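PDB 4F87: PlyCB from Streptococcus phage C1, which forms the octameric, cell-wall-binding ring of the phage endolysin PlyC, which degrades host peptidoglycan so that lysis can release new virions. Local coordinates for residues B[17-22]-B[28-33]. Sequence-based numbering, arbitrary orientation.
Sequences FLFHTD and GYRAFI
Phe19 and Arg30 face each other as a hydrogen-bonded pair of the antiparallel hairpin formed by strands 16-20 and 29-33. Both backbone bonds between them are nearly straight; Phe19 N reaches Arg30 O at 2.9 Å. Phe17 and Phe32 form a second hydrogen-bonded pair, with one of its two bonds more bent, and all four side chains lie on one sheet face. There the packing is tight. With CG set between its backbone N and carbonyl carbon (chi1 59°), the Phe19 ring swings across to the other strand, where Arg30 CB rests over one face, 3.8 Å from the ring centroid. Phe32 CD2 touches both other rings, 3.5 Å from Phe19 CE2 and 3.6 Å from Phe17 CZ, completing a buried aromatic cluster. The guanidinium of Arg30 extends beyond it to a salt bridge with Glu37; Tyr29, Arg30 and Glu37 all take part in cell-wall binding.

On the reverse face, Leu18 and Ala31 touch more lightly, CD2 to CB 4.0 Å. Toward the turn, the partly exposed His20 and Tyr29 make an offset stack, planes tilted by 30°: His20 CB sits over the centre of the Tyr29 ring and Tyr29 OH over that of the imidazole, with His20 ND1 3.4 Å from Tyr29 CE1. Beyond, a water bridges Thr21 N and Gly28 O.

Strand 55-57 flanks 16-20 and strand 36-40 flanks 29-33, while helix 43-50 packs against Leu18 and Tyr29.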
loop_
_atom_site.group_PDB
_atom_site.type_symbol
_atom_site.label_atom_id
_atom_site.label_comp_id
_atom_site.label_asym_id
_atom_site.label_seq_id
_atom_site.Cartn_x
_atom_site.Cartn_y
_atom_site.Cartn_z
ATOM N N PHE B 17 -10.163 -17.176 3.503
ATOM C CA PHE B 17 -10.007 -17.838 4.776
ATOM C C PHE B 17 -10.592 -19.230 4.700
ATOM O O PHE B 17 -11.492 -19.496 3.889
ATOM C CB PHE B 17 -10.704 -17.045 5.924
ATOM C CG PHE B 17 -12.159 -16.716 5.686
ATOM C CD1 PHE B 17 -13.160 -17.609 6.051
ATOM C CD2 PHE B 17 -12.531 -15.513 5.097
ATOM C CE1 PHE B 17 -14.504 -17.320 5.795
ATOM C CE2 PHE B 17 -13.888 -15.208 4.892
ATOM C CZ PHE B 17 -14.857 -16.111 5.249
ATOM N N LEU B 18 -10.088 -20.100 5.565
ATOM C CA LEU B 18 -10.677 -21.420 5.794
ATOM C C LEU B 18 -11.751 -21.254 6.877
ATOM O O LEU B 18 -11.617 -20.386 7.769
ATOM C CB LEU B 18 -9.622 -22.366 6.343
ATOM C CG LEU B 18 -8.609 -22.814 5.312
ATOM C CD1 LEU B 18 -7.292 -23.093 5.981
ATOM C CD2 LEU B 18 -9.106 -24.085 4.604
ATOM N N PHE B 19 -12.798 -22.088 6.819
ATOM C CA PHE B 19 -13.808 -22.066 7.860
ATOM C C PHE B 19 -14.317 -23.454 8.166
ATOM O O PHE B 19 -14.363 -24.339 7.291
ATOM C CB PHE B 19 -14.970 -21.083 7.540
ATOM C CG PHE B 19 -15.759 -21.308 6.271
ATOM C CD1 PHE B 19 -17.049 -21.837 6.318
ATOM C CD2 PHE B 19 -15.245 -20.924 5.036
ATOM C CE1 PHE B 19 -17.800 -21.979 5.154
ATOM C CE2 PHE B 19 -15.991 -21.095 3.869
ATOM C CZ PHE B 19 -17.268 -21.609 3.937
ATOM N N HIS B 20 -14.671 -23.669 9.434
ATOM C CA HIS B 20 -15.266 -24.917 9.902
ATOM C C HIS B 20 -16.046 -24.602 11.168
ATOM O O HIS B 20 -15.873 -23.513 11.746
ATOM C CB HIS B 20 -14.179 -25.988 10.210
ATOM C CG HIS B 20 -13.409 -25.733 11.465
ATOM N ND1 HIS B 20 -12.423 -24.760 11.521
ATOM C CD2 HIS B 20 -13.541 -26.292 12.688
ATOM C CE1 HIS B 20 -11.973 -24.770 12.762
ATOM N NE2 HIS B 20 -12.607 -25.680 13.506
ATOM N N THR B 21 -16.875 -25.541 11.615
ATOM C CA THR B 21 -17.533 -25.424 12.901
ATOM C C THR B 21 -17.081 -26.515 13.828
ATOM O O THR B 21 -16.876 -27.659 13.390
ATOM C CB THR B 21 -19.087 -25.409 12.774
ATOM O OG1 THR B 21 -19.656 -25.249 14.078
ATOM C CG2 THR B 21 -19.673 -26.699 12.190
ATOM N N ASP B 22 -17.002 -26.194 15.117
ATOM C CA ASP B 22 -16.775 -27.148 16.196
ATOM C C ASP B 22 -18.096 -27.506 16.891
ATOM O O ASP B 22 -18.086 -28.162 17.942
ATOM C CB ASP B 22 -15.745 -26.626 17.199
ATOM C CG ASP B 22 -14.352 -26.549 16.642
ATOM O OD1 ASP B 22 -14.020 -27.363 15.746
ATOM O OD2 ASP B 22 -13.577 -25.686 17.113
ATOM N N GLY B 28 -17.286 -30.202 7.764
ATOM C CA GLY B 28 -15.871 -30.335 7.420
ATOM C C GLY B 28 -15.201 -28.974 7.287
ATOM O O GLY B 28 -15.674 -27.986 7.873
ATOM N N TYR B 29 -14.102 -28.907 6.521
ATOM C CA TYR B 29 -13.462 -27.624 6.222
ATOM C C TYR B 29 -13.867 -27.144 4.855
ATOM O O TYR B 29 -13.958 -27.913 3.900
ATOM C CB TYR B 29 -11.934 -27.722 6.240
ATOM C CG TYR B 29 -11.368 -27.640 7.636
ATOM C CD1 TYR B 29 -10.862 -26.440 8.139
ATOM C CD2 TYR B 29 -11.335 -28.757 8.459
ATOM C CE1 TYR B 29 -10.342 -26.359 9.428
ATOM C CE2 TYR B 29 -10.832 -28.682 9.757
ATOM C CZ TYR B 29 -10.335 -27.482 10.230
ATOM O OH TYR B 29 -9.830 -27.422 11.503
ATOM N N ARG B 30 -14.074 -25.828 4.754
ATOM C CA ARG B 30 -14.368 -25.147 3.511
ATOM C C ARG B 30 -13.468 -23.908 3.429
ATOM O O ARG B 30 -12.759 -23.593 4.391
ATOM C CB ARG B 30 -15.846 -24.753 3.418
ATOM C CG ARG B 30 -16.752 -25.980 3.518
ATOM C CD ARG B 30 -18.237 -25.649 3.301
ATOM N NE ARG B 30 -18.521 -25.169 1.945
ATOM C CZ ARG B 30 -18.578 -25.934 0.857
ATOM N NH1 ARG B 30 -18.382 -27.249 0.945
ATOM N NH2 ARG B 30 -18.814 -25.390 -0.333
ATOM N N ALA B 31 -13.474 -23.217 2.290
ATOM C CA ALA B 31 -12.692 -21.997 2.206
ATOM C C ALA B 31 -13.311 -21.034 1.243
ATOM O O ALA B 31 -14.010 -21.446 0.315
ATOM C CB ALA B 31 -11.262 -22.299 1.746
ATOM N N PHE B 32 -13.030 -19.739 1.443
ATOM C CA PHE B 32 -13.261 -18.730 0.428
ATOM C C PHE B 32 -11.867 -18.405 -0.089
ATOM O O PHE B 32 -10.965 -18.099 0.707
ATOM C CB PHE B 32 -13.914 -17.446 0.982
ATOM C CG PHE B 32 -15.391 -17.612 1.149
ATOM C CD1 PHE B 32 -16.256 -17.430 0.074
ATOM C CD2 PHE B 32 -15.927 -17.954 2.380
ATOM C CE1 PHE B 32 -17.639 -17.598 0.244
ATOM C CE2 PHE B 32 -17.307 -18.143 2.537
ATOM C CZ PHE B 32 -18.141 -17.978 1.463
ATOM N N ILE B 33 -11.649 -18.565 -1.390
ATOM C CA ILE B 33 -10.349 -18.250 -1.993
ATOM C C ILE B 33 -10.638 -17.328 -3.170
ATOM O O ILE B 33 -11.314 -17.736 -4.123
ATOM C CB ILE B 33 -9.546 -19.522 -2.407
ATOM C CG1 ILE B 33 -9.099 -20.302 -1.135
ATOM C CG2 ILE B 33 -8.316 -19.133 -3.303
ATOM C CD1 ILE B 33 -8.529 -21.605 -1.354
HETATM O O HOH W 1 -17.288 -27.922 10.087
#